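Local coordinates for protein glycosyltransferase Gtf1 (Streptococcus pneumoniae, PDB 4PQG) that belongs to the GT-B glycosyltransferases, with two Rossmann-like domains and an added extended beta-sheet domain, and holds UDP and NAG in this structure, at residues L245-H250 and D278-F283. Sequence-based numbering, arbitrary orientation.
Sequences LAVVVH and DKVDFF. With NAG (2-acetamido-2-deoxy-beta-D-glucopyranose), chain D.
Neighbouring parallel strands of a Rossmann-like sheet meet where Ala246 pairs with Phe282 and Val247 with Phe283. The backbone N of Val247 donates to Phe282 O at 3.2 Å, while Leu245 O accepts from Asp281 N at 2.8 Å and only weakly from Phe282 N. Asp281 is also an acceptor: its OD2 takes the N-H of Leu245 at 2.7 Å through the anti lone pair, the N-H...O angle being 162°. It lies in the loop just before strand 282-285, where its short carboxylate side chain can accept from Leu245 while its own N-H is given to the same residue.

On the face carrying Ala246 and Phe282, Ala246 CB sits over one face of the Phe282 ring, displaced toward CE1 and CZ, 3.9 Å from the centroid, in a CH-pi contact; a mere methyl suits this close approach. Phe282 CG stands between its own backbone N and carbonyl carbon (chi1 59°), which brings CG toward Ala246. The adjacent strands 244-248 and 282-285, joined through helix 271-275, form a beta-alpha-beta unit of one Rossmann-like domain of the GT-B fold. On the other face, branched Val247 runs side by side with Phe283, CB to CD1 3.7 Å, and sets its CG2 against Val280 CG2 at 3.9 Å. Val280 CG1 in turn lies over the centre of the Phe283 ring, which also meets those of Phe274 and Phe298.

Beyond the strand, the His250 side chain meets the NAG: ND1 and O6 are hydrogen-bonded at 2.8 Å, nearly straight (171°), with O6 at the ring edge, in plane, while NE2 is bonded to Asp227 OD1.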
loop_
_atom_site.group_PDB
_atom_site.type_symbol
_atom_site.label_atom_id
_atom_site.label_comp_id
_atom_site.label_asym_id
_atom_site.label_seq_id
_atom_site.Cartn_x
_atom_site.Cartn_y
_atom_site.Cartn_z
ATOM N N LEU A 245 -11.914 13.653 13.472
ATOM C CA LEU A 245 -10.760 13.502 12.606
ATOM C C LEU A 245 -9.629 12.790 13.351
ATOM O O LEU A 245 -9.171 13.248 14.399
ATOM C CB LEU A 245 -10.286 14.876 12.101
ATOM C CG LEU A 245 -9.022 14.897 11.232
ATOM C CD1 LEU A 245 -9.249 14.147 9.925
ATOM C CD2 LEU A 245 -8.545 16.314 10.973
ATOM N N ALA A 246 -9.189 11.664 12.802
ATOM C CA ALA A 246 -8.020 10.951 13.311
ATOM C C ALA A 246 -6.953 10.918 12.218
ATOM O O ALA A 246 -7.283 10.830 11.027
ATOM C CB ALA A 246 -8.401 9.538 13.738
ATOM N N VAL A 247 -5.690 11.038 12.624
ATOM C CA VAL A 247 -4.543 10.941 11.705
ATOM C C VAL A 247 -3.701 9.743 12.134
ATOM O O VAL A 247 -3.261 9.659 13.292
ATOM C CB VAL A 247 -3.682 12.223 11.702
ATOM C CG1 VAL A 247 -2.338 12.004 10.990
ATOM C CG2 VAL A 247 -4.457 13.385 11.091
ATOM N N VAL A 248 -3.505 8.803 11.214
ATOM C CA VAL A 248 -2.648 7.659 11.490
ATOM C C VAL A 248 -1.220 7.987 11.074
ATOM O O VAL A 248 -0.990 8.446 9.946
ATOM C CB VAL A 248 -3.131 6.397 10.768
ATOM C CG1 VAL A 248 -2.261 5.199 11.115
ATOM C CG2 VAL A 248 -4.564 6.096 11.160
ATOM N N VAL A 249 -0.293 7.770 12.005
ATOM C CA VAL A 249 1.137 7.936 11.773
ATOM C C VAL A 249 1.691 6.558 11.400
ATOM O O VAL A 249 1.602 5.615 12.183
ATOM C CB VAL A 249 1.851 8.487 13.029
ATOM C CG1 VAL A 249 3.343 8.685 12.773
ATOM C CG2 VAL A 249 1.195 9.786 13.489
ATOM N N HIS A 250 2.223 6.425 10.190
ATOM C CA HIS A 250 2.640 5.098 9.706
ATOM C C HIS A 250 4.100 4.741 9.843
ATOM O O HIS A 250 4.444 3.630 10.292
ATOM C CB HIS A 250 2.184 4.903 8.273
ATOM C CG HIS A 250 0.703 4.708 8.144
ATOM N ND1 HIS A 250 0.106 3.540 8.411
ATOM C CD2 HIS A 250 -0.301 5.590 7.774
ATOM C CE1 HIS A 250 -1.215 3.659 8.215
ATOM N NE2 HIS A 250 -1.461 4.914 7.809
ATOM N N ASP A 278 -4.092 20.953 16.436
ATOM C CA ASP A 278 -5.302 21.479 17.091
ATOM C C ASP A 278 -6.605 21.086 16.381
ATOM O O ASP A 278 -7.673 21.097 17.001
ATOM C CB ASP A 278 -5.216 23.000 17.236
ATOM C CG ASP A 278 -5.032 23.700 15.901
ATOM O OD1 ASP A 278 -4.124 23.306 15.135
ATOM O OD2 ASP A 278 -5.805 24.636 15.604
ATOM N N LYS A 279 -6.520 20.727 15.094
ATOM C CA LYS A 279 -7.700 20.319 14.315
ATOM C C LYS A 279 -7.972 18.817 14.361
ATOM O O LYS A 279 -9.019 18.349 13.904
ATOM C CB LYS A 279 -7.561 20.766 12.853
ATOM C CG LYS A 279 -7.408 22.268 12.641
ATOM C CD LYS A 279 -8.594 23.079 13.165
ATOM C CE LYS A 279 -8.558 24.529 12.679
ATOM N NZ LYS A 279 -7.231 25.170 12.902
ATOM N N VAL A 280 -7.026 18.065 14.915
ATOM C CA VAL A 280 -7.089 16.610 14.958
ATOM C C VAL A 280 -7.621 16.156 16.320
ATOM O O VAL A 280 -7.092 16.567 17.352
ATOM C CB VAL A 280 -5.680 16.001 14.720
ATOM C CG1 VAL A 280 -5.695 14.493 14.798
ATOM C CG2 VAL A 280 -5.118 16.444 13.369
ATOM N N ASP A 281 -8.642 15.295 16.306
ATOM C CA ASP A 281 -9.215 14.739 17.534
ATOM C C ASP A 281 -8.251 13.775 18.227
ATOM O O ASP A 281 -8.037 13.887 19.427
ATOM C CB ASP A 281 -10.562 14.089 17.255
ATOM C CG ASP A 281 -11.609 15.113 16.872
ATOM O OD1 ASP A 281 -12.001 15.917 17.740
ATOM O OD2 ASP A 281 -12.005 15.153 15.695
ATOM N N PHE A 282 -7.651 12.855 17.463
ATOM C CA PHE A 282 -6.540 12.050 17.978
ATOM C C PHE A 282 -5.589 11.531 16.901
ATOM O O PHE A 282 -5.990 11.326 15.767
ATOM C CB PHE A 282 -7.029 10.889 18.852
ATOM C CG PHE A 282 -7.943 9.923 18.159
ATOM C CD1 PHE A 282 -7.467 8.699 17.713
ATOM C CD2 PHE A 282 -9.308 10.205 18.017
ATOM C CE1 PHE A 282 -8.319 7.785 17.109
ATOM C CE2 PHE A 282 -10.163 9.299 17.409
ATOM C CZ PHE A 282 -9.669 8.081 16.960
ATOM N N PHE A 283 -4.324 11.358 17.271
ATOM C CA PHE A 283 -3.371 10.666 16.412
ATOM C C PHE A 283 -3.303 9.199 16.819
ATOM O O PHE A 283 -3.430 8.872 18.006
ATOM C CB PHE A 283 -1.994 11.307 16.510
ATOM C CG PHE A 283 -1.937 12.719 15.986
ATOM C CD1 PHE A 283 -1.598 12.966 14.648
ATOM C CD2 PHE A 283 -2.213 13.806 16.817
ATOM C CE1 PHE A 283 -1.543 14.265 14.164
ATOM C CE2 PHE A 283 -2.159 15.103 16.337
ATOM C CZ PHE A 283 -1.816 15.331 15.006
HETATM C C1 NAG D . 4.868 1.690 6.806
HETATM C C2 NAG D . 6.075 1.627 7.733
HETATM C C3 NAG D . 5.805 0.248 8.348
HETATM C C4 NAG D . 4.370 0.121 8.884
HETATM C C5 NAG D . 3.336 0.601 7.828
HETATM C C6 NAG D . 1.876 0.441 8.235
HETATM C C7 NAG D . 8.447 2.113 7.462
HETATM C C8 NAG D . 9.637 1.938 6.562
HETATM N N2 NAG D . 7.324 1.578 7.012
HETATM O O1 NAG D . 4.967 2.205 5.509
HETATM O O3 NAG D . 6.765 -0.096 9.333
HETATM O O4 NAG D . 4.135 -1.233 9.191
HETATM O O5 NAG D . 3.684 1.955 7.527
HETATM O O6 NAG D . 1.647 1.344 9.293
HETATM O O7 NAG D . 8.545 2.731 8.535
#